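Apical membrane antigen AMA1 (Toxoplasma gondii ME49, PDB 4YIV) takes part in host-cell invasion as a micronemal surface protein of the moving junction, the ring formed between the membranes of parasite and host cell. Local coordinates at residues N95-G100 with D192-C197; Y155-V160 with C168-V173; F238-K243 with S316-D321. All coordinates share one frame; numbering follows the deposited sequence.

Contact 1 (N95-G100 with D192-C197). With CD (cadmium ion), chain C.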
loop_
_atom_site.group_PDB
_atom_site.type_symbol
_atom_site.label_atom_id
_atom_site.label_comp_id
_atom_site.label_asym_id
_atom_site.label_seq_id
_atom_site.Cartn_x
_atom_site.Cartn_y
_atom_site.Cartn_z
ATOM N N ASN A 95 14.818 11.921 -26.649
ATOM C CA ASN A 95 14.262 12.216 -25.320
ATOM C C ASN A 95 12.731 12.218 -25.329
ATOM O O ASN A 95 12.132 12.620 -26.308
ATOM C CB ASN A 95 14.750 13.576 -24.813
ATOM C CG ASN A 95 16.166 13.546 -24.344
ATOM O OD1 ASN A 95 16.651 12.539 -23.843
ATOM N ND2 ASN A 95 16.850 14.663 -24.506
ATOM N N PRO A 96 12.081 11.801 -24.223
ATOM C CA PRO A 96 12.641 11.248 -22.988
ATOM C C PRO A 96 12.970 9.758 -23.140
ATOM O O PRO A 96 12.680 9.139 -24.175
ATOM C CB PRO A 96 11.506 11.466 -21.981
ATOM C CG PRO A 96 10.278 11.225 -22.772
ATOM C CD PRO A 96 10.604 11.828 -24.159
ATOM N N LEU A 97 13.598 9.203 -22.116
ATOM C CA LEU A 97 13.838 7.772 -22.051
ATOM C C LEU A 97 12.559 7.034 -22.378
ATOM O O LEU A 97 11.485 7.383 -21.876
ATOM C CB LEU A 97 14.335 7.375 -20.659
ATOM C CG LEU A 97 15.721 7.898 -20.295
ATOM C CD1 LEU A 97 15.869 7.922 -18.789
ATOM C CD2 LEU A 97 16.804 7.039 -20.937
ATOM N N PRO A 98 12.642 6.034 -23.265
ATOM C CA PRO A 98 11.467 5.208 -23.490
ATOM C C PRO A 98 11.417 4.063 -22.441
ATOM O O PRO A 98 12.173 4.075 -21.461
ATOM C CB PRO A 98 11.692 4.674 -24.915
ATOM C CG PRO A 98 13.205 4.535 -24.997
ATOM C CD PRO A 98 13.789 5.617 -24.100
ATOM N N GLY A 99 10.533 3.103 -22.650
ATOM C CA GLY A 99 10.495 1.909 -21.806
ATOM C C GLY A 99 9.851 2.181 -20.449
ATOM O O GLY A 99 9.046 3.116 -20.291
ATOM N N GLY A 100 10.194 1.356 -19.457
ATOM C CA GLY A 100 9.624 1.506 -18.127
ATOM C C GLY A 100 10.660 1.309 -17.048
ATOM O O GLY A 100 11.828 1.729 -17.184
ATOM N N ASP A 192 14.371 18.764 -24.117
ATOM C CA ASP A 192 15.750 18.626 -23.676
ATOM C C ASP A 192 15.983 17.657 -22.526
ATOM O O ASP A 192 17.105 17.314 -22.227
ATOM C CB ASP A 192 16.237 19.951 -23.134
ATOM C CG ASP A 192 16.401 20.989 -24.185
ATOM O OD1 ASP A 192 15.982 20.758 -25.323
ATOM O OD2 ASP A 192 16.958 22.029 -23.840
ATOM N N LEU A 193 14.925 17.275 -21.839
ATOM C CA LEU A 193 15.076 16.495 -20.618
ATOM C C LEU A 193 15.068 14.988 -20.842
ATOM O O LEU A 193 14.281 14.452 -21.634
ATOM C CB LEU A 193 13.967 16.861 -19.628
ATOM C CG LEU A 193 13.982 18.305 -19.138
ATOM C CD1 LEU A 193 12.798 18.555 -18.221
ATOM C CD2 LEU A 193 15.279 18.626 -18.419
ATOM N N THR A 194 15.932 14.309 -20.090
ATOM C CA THR A 194 16.077 12.875 -20.201
ATOM C C THR A 194 14.855 12.134 -19.631
ATOM O O THR A 194 14.381 11.156 -20.222
ATOM C CB THR A 194 17.376 12.396 -19.470
ATOM O OG1 THR A 194 18.502 13.039 -20.080
ATOM C CG2 THR A 194 17.538 10.899 -19.597
ATOM N N TRP A 195 14.358 12.594 -18.489
ATOM C CA TRP A 195 13.251 11.927 -17.819
ATOM C C TRP A 195 11.893 12.524 -18.168
ATOM O O TRP A 195 11.701 13.743 -18.214
ATOM C CB TRP A 195 13.441 11.971 -16.305
ATOM C CG TRP A 195 14.439 10.958 -15.833
ATOM C CD1 TRP A 195 15.756 11.164 -15.517
ATOM C CD2 TRP A 195 14.187 9.570 -15.649
ATOM N NE1 TRP A 195 16.341 9.973 -15.148
ATOM C CE2 TRP A 195 15.396 8.978 -15.228
ATOM C CE3 TRP A 195 13.052 8.762 -15.808
ATOM C CZ2 TRP A 195 15.501 7.619 -14.962
ATOM C CZ3 TRP A 195 13.165 7.398 -15.550
ATOM C CH2 TRP A 195 14.377 6.849 -15.124
ATOM N N TYR A 196 10.959 11.612 -18.370
ATOM C CA TYR A 196 9.531 11.881 -18.328
ATOM C C TYR A 196 9.095 11.979 -16.866
ATOM O O TYR A 196 9.734 11.432 -15.960
ATOM C CB TYR A 196 8.749 10.782 -19.059
ATOM C CG TYR A 196 9.169 9.387 -18.599
ATOM C CD1 TYR A 196 8.663 8.834 -17.420
ATOM C CD2 TYR A 196 10.122 8.666 -19.307
ATOM C CE1 TYR A 196 9.080 7.575 -16.984
ATOM C CE2 TYR A 196 10.548 7.392 -18.891
ATOM C CZ TYR A 196 10.031 6.853 -17.720
ATOM O OH TYR A 196 10.487 5.598 -17.318
ATOM N N CYS A 197 7.996 12.687 -16.655
ATOM C CA CYS A 197 7.408 12.832 -15.349
ATOM C C CYS A 197 6.598 11.570 -15.054
ATOM O O CYS A 197 6.165 10.862 -15.968
ATOM C CB CYS A 197 6.516 14.074 -15.288
ATOM S SG CYS A 197 7.458 15.670 -15.408
HETATM CD CD CD C . 16.566 23.339 -25.941
HETATM O O HOH W 1 19.223 15.313 -22.280
HETATM O O HOH W 2 12.225 4.054 -18.678
#
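Two irregular loops of the first PAN-like domain of the AMA1 ectodomain pair here: segment 192-197, which leads into strand 198-201, and segment 95-100, which comes after helix 87-93. Their end-to-end directions lie only 17° apart, and Pro96 faces Thr194 where the backbones come closest. One direct hydrogen bond joins them, from Leu97 N to Thr194 O at 2.8 Å. Leu97 CD1 touches Thr194 CG2 at 3.5 Å and sits squarely over the six-membered ring of Trp195, a CH-pi contact with the carbon 3.8 Å from the centroid. Pro96, entered through a cis peptide, lays CB and CG against the Tyr196 CB and ring edge, and Asn95 CB rests on Leu193 O at 3.3 Å. The Asn95 amide carbonyl turns elsewhere, to Tyr90 OH of the helix. In Tyr196, CG lies between the backbone N and the carbonyl carbon (chi1 50°), which swings the ring beside the 95-100 chain, with Leu97 O near its plane, 3.1 Å from CE2. That carbonyl also accepts from Gln70 NE2. At the ring's tip, Tyr196 OH donates to a water at 2.7 Å, which donates to Pro98 O and Gly100 O, each at 2.8 Å. A second water donates to Asp192 O and is weakly held by Asn95 ND2, while the Asp192 carboxylate binds cadmium through both oxygens. One direct bond thus links the backbones, with waters on carbonyls at either end; the bond Tyr196 OH donates to its water, itself held by two carbonyls, would favour one rotation of the hydroxyl.

Contact 2 (Y155-V160 with C168-V173). With GOL (glycerol), chain K.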
loop_
_atom_site.group_PDB
_atom_site.type_symbol
_atom_site.label_atom_id
_atom_site.label_comp_id
_atom_site.label_asym_id
_atom_site.label_seq_id
_atom_site.Cartn_x
_atom_site.Cartn_y
_atom_site.Cartn_z
ATOM N N TYR A 155 21.698 -2.729 -1.483
ATOM C CA TYR A 155 20.548 -2.012 -2.052
ATOM C C TYR A 155 19.594 -3.058 -2.608
ATOM O O TYR A 155 20.008 -3.892 -3.416
ATOM C CB TYR A 155 20.958 -1.052 -3.176
ATOM C CG TYR A 155 19.815 -0.118 -3.554
ATOM C CD1 TYR A 155 18.758 -0.559 -4.354
ATOM C CD2 TYR A 155 19.753 1.168 -3.045
ATOM C CE1 TYR A 155 17.700 0.276 -4.668
ATOM C CE2 TYR A 155 18.702 2.009 -3.348
ATOM C CZ TYR A 155 17.661 1.540 -4.154
ATOM O OH TYR A 155 16.578 2.324 -4.469
ATOM N N ARG A 156 18.335 -3.013 -2.197
ATOM C CA ARG A 156 17.335 -3.927 -2.725
ATOM C C ARG A 156 16.226 -3.168 -3.473
ATOM O O ARG A 156 15.658 -2.191 -2.961
ATOM C CB ARG A 156 16.737 -4.762 -1.586
ATOM C CG ARG A 156 17.726 -5.631 -0.902
ATOM C CD ARG A 156 17.074 -6.286 0.287
ATOM N NE ARG A 156 17.924 -7.302 0.890
ATOM C CZ ARG A 156 18.877 -7.072 1.793
ATOM N NH1 ARG A 156 19.138 -5.833 2.229
ATOM N NH2 ARG A 156 19.569 -8.100 2.262
ATOM N N TYR A 157 15.941 -3.606 -4.695
ATOM C CA TYR A 157 14.918 -2.978 -5.517
ATOM C C TYR A 157 13.522 -3.306 -5.025
ATOM O O TYR A 157 13.293 -4.416 -4.500
ATOM C CB TYR A 157 15.031 -3.447 -6.966
ATOM C CG TYR A 157 16.370 -3.233 -7.581
ATOM C CD1 TYR A 157 16.813 -1.954 -7.946
ATOM C CD2 TYR A 157 17.191 -4.314 -7.824
ATOM C CE1 TYR A 157 18.065 -1.787 -8.525
ATOM C CE2 TYR A 157 18.417 -4.163 -8.401
ATOM C CZ TYR A 157 18.859 -2.905 -8.756
ATOM O OH TYR A 157 20.112 -2.791 -9.340
ATOM N N PRO A 158 12.573 -2.369 -5.227
ATOM C CA PRO A 158 11.170 -2.671 -4.947
ATOM C C PRO A 158 10.588 -3.619 -6.006
ATOM O O PRO A 158 11.227 -3.908 -7.037
ATOM C CB PRO A 158 10.514 -1.289 -4.947
ATOM C CG PRO A 158 11.324 -0.511 -5.963
ATOM C CD PRO A 158 12.745 -0.997 -5.760
ATOM N N PHE A 159 9.413 -4.160 -5.726
ATOM C CA PHE A 159 8.805 -5.122 -6.625
ATOM C C PHE A 159 7.379 -4.723 -6.951
ATOM O O PHE A 159 6.752 -3.967 -6.215
ATOM C CB PHE A 159 8.792 -6.565 -6.018
ATOM C CG PHE A 159 7.856 -6.724 -4.864
ATOM C CD1 PHE A 159 8.277 -6.447 -3.582
ATOM C CD2 PHE A 159 6.533 -7.124 -5.056
ATOM C CE1 PHE A 159 7.422 -6.564 -2.499
ATOM C CE2 PHE A 159 5.663 -7.247 -3.968
ATOM C CZ PHE A 159 6.126 -6.963 -2.671
ATOM N N VAL A 160 6.865 -5.307 -8.034
ATOM C CA VAL A 160 5.433 -5.307 -8.286
ATOM C C VAL A 160 5.021 -6.752 -8.552
ATOM O O VAL A 160 5.582 -7.437 -9.431
ATOM C CB VAL A 160 5.023 -4.386 -9.492
ATOM C CG1 VAL A 160 3.559 -4.608 -9.862
ATOM C CG2 VAL A 160 5.267 -2.906 -9.146
ATOM N N CYS A 168 6.405 -11.763 -11.044
ATOM C CA CYS A 168 7.087 -10.942 -10.050
ATOM C C CYS A 168 8.070 -10.002 -10.760
ATOM O O CYS A 168 9.074 -10.437 -11.334
ATOM C CB CYS A 168 7.807 -11.837 -9.044
ATOM S SG CYS A 168 8.477 -10.933 -7.605
ATOM N N HIS A 169 7.732 -8.720 -10.769
ATOM C CA HIS A 169 8.593 -7.679 -11.334
ATOM C C HIS A 169 9.508 -7.086 -10.308
ATOM O O HIS A 169 9.036 -6.623 -9.284
ATOM C CB HIS A 169 7.758 -6.520 -11.901
ATOM C CG HIS A 169 6.903 -6.911 -13.065
ATOM N ND1 HIS A 169 7.345 -6.816 -14.368
ATOM C CD2 HIS A 169 5.643 -7.396 -13.125
ATOM C CE1 HIS A 169 6.395 -7.242 -15.180
ATOM N NE2 HIS A 169 5.357 -7.603 -14.452
ATOM N N ILE A 170 10.787 -7.025 -10.648
ATOM C CA ILE A 170 11.795 -6.308 -9.889
ATOM C C ILE A 170 12.013 -4.999 -10.612
ATOM O O ILE A 170 12.321 -5.013 -11.794
ATOM C CB ILE A 170 13.133 -7.075 -9.809
ATOM C CG1 ILE A 170 12.954 -8.444 -9.160
ATOM C CG2 ILE A 170 14.167 -6.240 -9.033
ATOM C CD1 ILE A 170 12.316 -8.414 -7.834
ATOM N N LEU A 171 11.837 -3.880 -9.917
ATOM C CA LEU A 171 11.964 -2.573 -10.553
ATOM C C LEU A 171 13.344 -1.968 -10.347
ATOM O O LEU A 171 13.692 -1.533 -9.257
ATOM C CB LEU A 171 10.912 -1.606 -10.006
ATOM C CG LEU A 171 9.453 -2.034 -10.132
ATOM C CD1 LEU A 171 8.565 -0.886 -9.724
ATOM C CD2 LEU A 171 9.097 -2.530 -11.555
ATOM N N TYR A 172 14.120 -1.942 -11.410
ATOM C CA TYR A 172 15.407 -1.270 -11.415
ATOM C C TYR A 172 15.278 0.231 -11.111
ATOM O O TYR A 172 16.156 0.812 -10.486
ATOM C CB TYR A 172 16.068 -1.485 -12.753
ATOM C CG TYR A 172 17.446 -0.862 -12.861
ATOM C CD1 TYR A 172 18.552 -1.476 -12.287
ATOM C CD2 TYR A 172 17.630 0.344 -13.512
ATOM C CE1 TYR A 172 19.797 -0.924 -12.380
ATOM C CE2 TYR A 172 18.884 0.917 -13.614
ATOM C CZ TYR A 172 19.966 0.270 -13.042
ATOM O OH TYR A 172 21.222 0.817 -13.119
ATOM N N VAL A 173 14.182 0.849 -11.551
ATOM C CA VAL A 173 13.887 2.239 -11.195
ATOM C C VAL A 173 13.057 2.234 -9.921
ATOM O O VAL A 173 11.931 1.773 -9.927
ATOM C CB VAL A 173 13.140 2.973 -12.321
ATOM C CG1 VAL A 173 12.808 4.402 -11.926
ATOM C CG2 VAL A 173 13.966 2.999 -13.572
HETATM C C1 GOL K . 20.297 2.645 -8.000
HETATM O O1 GOL K . 20.641 1.323 -7.623
HETATM C C2 GOL K . 18.862 2.930 -7.611
HETATM O O2 GOL K . 18.589 4.280 -7.978
HETATM C C3 GOL K . 18.002 1.982 -8.423
HETATM O O3 GOL K . 16.708 1.882 -7.879
#
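Tyr157 meets three consecutive residues of the facing segment. Its CB lies 3.6 Å from Ile170 CG2, the two side chains crossing at about a right angle, and 3.3 Å from Leu171 O. Farther out, Tyr157 and Tyr172 run side by side in the same direction; their rings are 5.6 Å apart between centroids with planes at 40°, neither a stack nor an edge-to-face pair. Tyr172 CG stands anti to its backbone N (chi1 -178°), which carries CD1 and CE1 up to Tyr157 OH. Next along, Leu171 N donates to Pro158 O at 2.9 Å. Regular pairing follows: 159-162 and 167-170 form an antiparallel beta hairpin within the five-stranded sheet of a PAN-like domain. Val160 and His169 are its hydrogen-bonded pair, exchanging two bonds: Val160 N to His169 O and His169 N to Val160 O, each 2.8 Å. Phe159 and Ile170 are the neighbouring non-hydrogen-bonded pair. On the face of Val160 and His169, Val160 CG2 reaches Leu171 CD1 at 3.9 Å. Val160 O lies at the edge of the imidazole, whose ND1 is hydrogen-bonded to Asn102 OD1, which would favour this turn of the ring. On the other face, the Phe159 ring leads away from the partner strand to Cys136 and Ala137 of helix 132-141. Cys168 is disulfide-bonded to Cys136, while Tyr212 of strand 210-213 packs on Pro158, Val160 and Leu171. Tyr155 OH is hydrogen-bonded to Ser174 OG and Arg53 O; a glycerol, probably from the crystallisation liquor, bonds weakly to it and to Tyr172 O.

Contact 3 (F238-K243 with S316-D321). With NAG (2-acetamido-2-deoxy-beta-D-glucopyranose), chain B.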
loop_
_atom_site.group_PDB
_atom_site.type_symbol
_atom_site.label_atom_id
_atom_site.label_comp_id
_atom_site.label_asym_id
_atom_site.label_seq_id
_atom_site.Cartn_x
_atom_site.Cartn_y
_atom_site.Cartn_z
ATOM N N PHE A 238 -13.677 3.428 11.072
ATOM C CA PHE A 238 -12.515 3.573 11.910
ATOM C C PHE A 238 -12.825 4.625 12.974
ATOM O O PHE A 238 -13.554 5.581 12.710
ATOM C CB PHE A 238 -11.285 4.021 11.099
ATOM C CG PHE A 238 -10.638 2.950 10.281
ATOM C CD1 PHE A 238 -10.586 1.634 10.706
ATOM C CD2 PHE A 238 -10.032 3.285 9.073
ATOM C CE1 PHE A 238 -9.945 0.673 9.946
ATOM C CE2 PHE A 238 -9.391 2.313 8.296
ATOM C CZ PHE A 238 -9.340 1.021 8.731
ATOM N N GLY A 239 -12.257 4.447 14.156
ATOM C CA GLY A 239 -12.432 5.403 15.228
ATOM C C GLY A 239 -11.317 5.377 16.245
ATOM O O GLY A 239 -10.412 4.538 16.189
ATOM N N VAL A 240 -11.395 6.312 17.193
ATOM C CA VAL A 240 -10.425 6.420 18.275
ATOM C C VAL A 240 -11.133 6.433 19.636
ATOM O O VAL A 240 -12.159 7.091 19.810
ATOM C CB VAL A 240 -9.572 7.694 18.151
ATOM C CG1 VAL A 240 -8.816 7.689 16.820
ATOM C CG2 VAL A 240 -10.454 8.916 18.241
ATOM N N TRP A 241 -10.565 5.714 20.590
ATOM C CA TRP A 241 -11.176 5.600 21.912
ATOM C C TRP A 241 -10.899 6.866 22.716
ATOM O O TRP A 241 -9.748 7.165 23.043
ATOM C CB TRP A 241 -10.640 4.371 22.647
ATOM C CG TRP A 241 -11.429 4.034 23.896
ATOM C CD1 TRP A 241 -11.038 4.224 25.199
ATOM C CD2 TRP A 241 -12.742 3.462 23.952
ATOM N NE1 TRP A 241 -12.027 3.804 26.053
ATOM C CE2 TRP A 241 -13.083 3.333 25.315
ATOM C CE3 TRP A 241 -13.663 3.043 22.983
ATOM C CZ2 TRP A 241 -14.299 2.799 25.729
ATOM C CZ3 TRP A 241 -14.874 2.514 23.396
ATOM C CH2 TRP A 241 -15.181 2.398 24.757
ATOM N N LYS A 242 -11.962 7.610 23.018
ATOM C CA LYS A 242 -11.851 8.850 23.779
ATOM C C LYS A 242 -13.060 9.052 24.695
ATOM O O LYS A 242 -14.205 8.805 24.294
ATOM C CB LYS A 242 -11.701 10.042 22.829
ATOM C CG LYS A 242 -10.241 10.364 22.457
ATOM C CD LYS A 242 -10.115 11.342 21.275
ATOM C CE LYS A 242 -11.003 12.596 21.406
ATOM N NZ LYS A 242 -10.717 13.459 22.593
ATOM N N LYS A 243 -12.795 9.490 25.929
ATOM C CA LYS A 243 -13.861 9.735 26.908
ATOM C C LYS A 243 -14.767 8.514 27.046
ATOM O O LYS A 243 -15.994 8.608 26.912
ATOM C CB LYS A 243 -14.681 10.959 26.498
ATOM C CG LYS A 243 -13.861 12.245 26.400
ATOM C CD LYS A 243 -14.646 13.393 25.729
ATOM C CE LYS A 243 -14.738 13.232 24.198
ATOM N NZ LYS A 243 -15.721 14.161 23.541
ATOM N N SER A 316 -8.404 10.721 8.006
ATOM C CA SER A 316 -7.693 11.066 9.245
ATOM C C SER A 316 -6.291 10.466 9.270
ATOM O O SER A 316 -6.042 9.462 8.594
ATOM C CB SER A 316 -8.495 10.568 10.442
ATOM O OG SER A 316 -7.775 10.743 11.634
ATOM N N ASP A 317 -5.374 11.073 10.031
ATOM C CA ASP A 317 -4.057 10.501 10.285
ATOM C C ASP A 317 -4.001 9.791 11.632
ATOM O O ASP A 317 -2.941 9.334 12.055
ATOM C CB ASP A 317 -2.957 11.572 10.211
ATOM C CG ASP A 317 -3.119 12.681 11.260
ATOM O OD1 ASP A 317 -4.052 12.601 12.083
ATOM O OD2 ASP A 317 -2.291 13.631 11.263
ATOM N N GLN A 318 -5.145 9.690 12.300
ATOM C CA GLN A 318 -5.222 8.966 13.574
ATOM C C GLN A 318 -5.343 7.451 13.380
ATOM O O GLN A 318 -6.329 6.957 12.809
ATOM C CB GLN A 318 -6.416 9.484 14.391
ATOM C CG GLN A 318 -6.293 10.953 14.818
ATOM C CD GLN A 318 -5.196 11.169 15.859
ATOM O OE1 GLN A 318 -4.316 12.014 15.678
ATOM N NE2 GLN A 318 -5.246 10.399 16.958
ATOM N N VAL A 319 -4.328 6.722 13.822
ATOM C CA VAL A 319 -4.358 5.266 13.773
ATOM C C VAL A 319 -5.600 4.790 14.528
ATOM O O VAL A 319 -5.815 5.174 15.679
ATOM C CB VAL A 319 -3.090 4.661 14.376
ATOM C CG1 VAL A 319 -3.199 3.141 14.463
ATOM C CG2 VAL A 319 -1.877 5.048 13.545
ATOM N N PRO A 320 -6.445 3.977 13.881
ATOM C CA PRO A 320 -7.631 3.548 14.630
ATOM C C PRO A 320 -7.309 2.581 15.788
ATOM O O PRO A 320 -6.403 1.731 15.720
ATOM C CB PRO A 320 -8.494 2.866 13.556
ATOM C CG PRO A 320 -7.587 2.497 12.490
ATOM C CD PRO A 320 -6.450 3.480 12.493
ATOM N N ASP A 321 -8.053 2.732 16.880
ATOM C CA ASP A 321 -7.911 1.798 17.994
ATOM C C ASP A 321 -9.276 1.301 18.446
ATOM O O ASP A 321 -9.382 0.580 19.433
ATOM C CB ASP A 321 -7.109 2.431 19.158
ATOM C CG ASP A 321 -7.812 3.595 19.826
ATOM O OD1 ASP A 321 -9.011 3.848 19.574
ATOM O OD2 ASP A 321 -7.132 4.268 20.625
HETATM C C1 NAG B . 0.738 2.655 16.600
HETATM C C2 NAG B . 0.317 3.033 18.018
HETATM C C3 NAG B . 1.263 4.060 18.623
HETATM C C4 NAG B . 2.699 3.577 18.497
HETATM C C5 NAG B . 3.011 3.243 17.044
HETATM C C6 NAG B . 4.442 2.738 16.899
HETATM C C7 NAG B . -2.091 2.738 18.012
HETATM C C8 NAG B . -3.426 3.406 17.866
HETATM N N2 NAG B . -1.038 3.550 18.013
HETATM O O3 NAG B . 0.941 4.256 20.004
HETATM O O4 NAG B . 3.591 4.597 18.958
HETATM O O5 NAG B . 2.108 2.248 16.561
HETATM O O6 NAG B . 4.572 1.474 17.559
HETATM O O7 NAG B . -1.979 1.528 18.123
#
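Asp321 and Pro320 make the close part of this contact, against strand 236-242. Asp321 OD1 accepts from Trp241 N at 2.6 Å through its syn lone pair, the one on the side of OD2, with an angle of 143° at the hydrogen. The torsion explains the reach: CG sits between the backbone N and the carbonyl carbon, a position (chi1 66°) that folds the carboxylate back over the strand. Two residues back on the strand, Gly239 O accepts from Asp321 N at 3.1 Å. Asp321 thus uses backbone and side chain together, as donor to one strand residue and acceptor from another. Gly239 O also lies 3.3 Å from Pro320 CA, a CA-H...O contact. Beyond it Pro320 CG lies over one face of the Phe238 ring, toward its rim, 3.9 Å from the ring centroid and 22° off the normal.

The other part is looser. Gln318 meets the strand through its aliphatic stem alone, CB to Val240 CG1 at 3.9 Å. Val319 turns its side chain away from the strand to an N-acetylglucosamine, a sugar of the glycan attached to the protein, near Asn28; Val319 CG1 lies 3.4 Å from its acetyl methyl carbon C8. The preceding bend is an ST turn, Gln318 N donating to Ser316 OG at 2.9 Å.

In the fold, 316-321 connects strand 311-316 of the second five-stranded PAN-like sheet to strand 322-326, an outer strand of a three-stranded antiparallel sheet. Strand 236-242 is the middle of that sheet, and the Cys246-Cys322 disulfide links the strands flanking it. Pro320 also packs on Tyr249 and on Tyr300 of strand 300-305, while Phe27, just after helix 18-25, meets Phe238 edge-to-face.

Contact 2 is the buried one, a hairpin pairing whose regular backbone bonds are flanked by apolar and aromatic side chains. Contacts 1 and 3 are only partly buried and lie on opposite sides of the chain's centre, with centres 43 Å apart. Contact 1, between irregular loops, has a single direct hydrogen bond and ordered water, whereas in contact 3 one loop residue bonds a strand through both its backbone N-H and its carboxylate. Contacts 1 and 2 belong to the same domain: 155-160 and 168-173 are nested within the loop that contact 1 closes, and Trp195 CH2 touches Val173 CG2 at 4.2 Å. Contact 3 follows in sequence and touches neither.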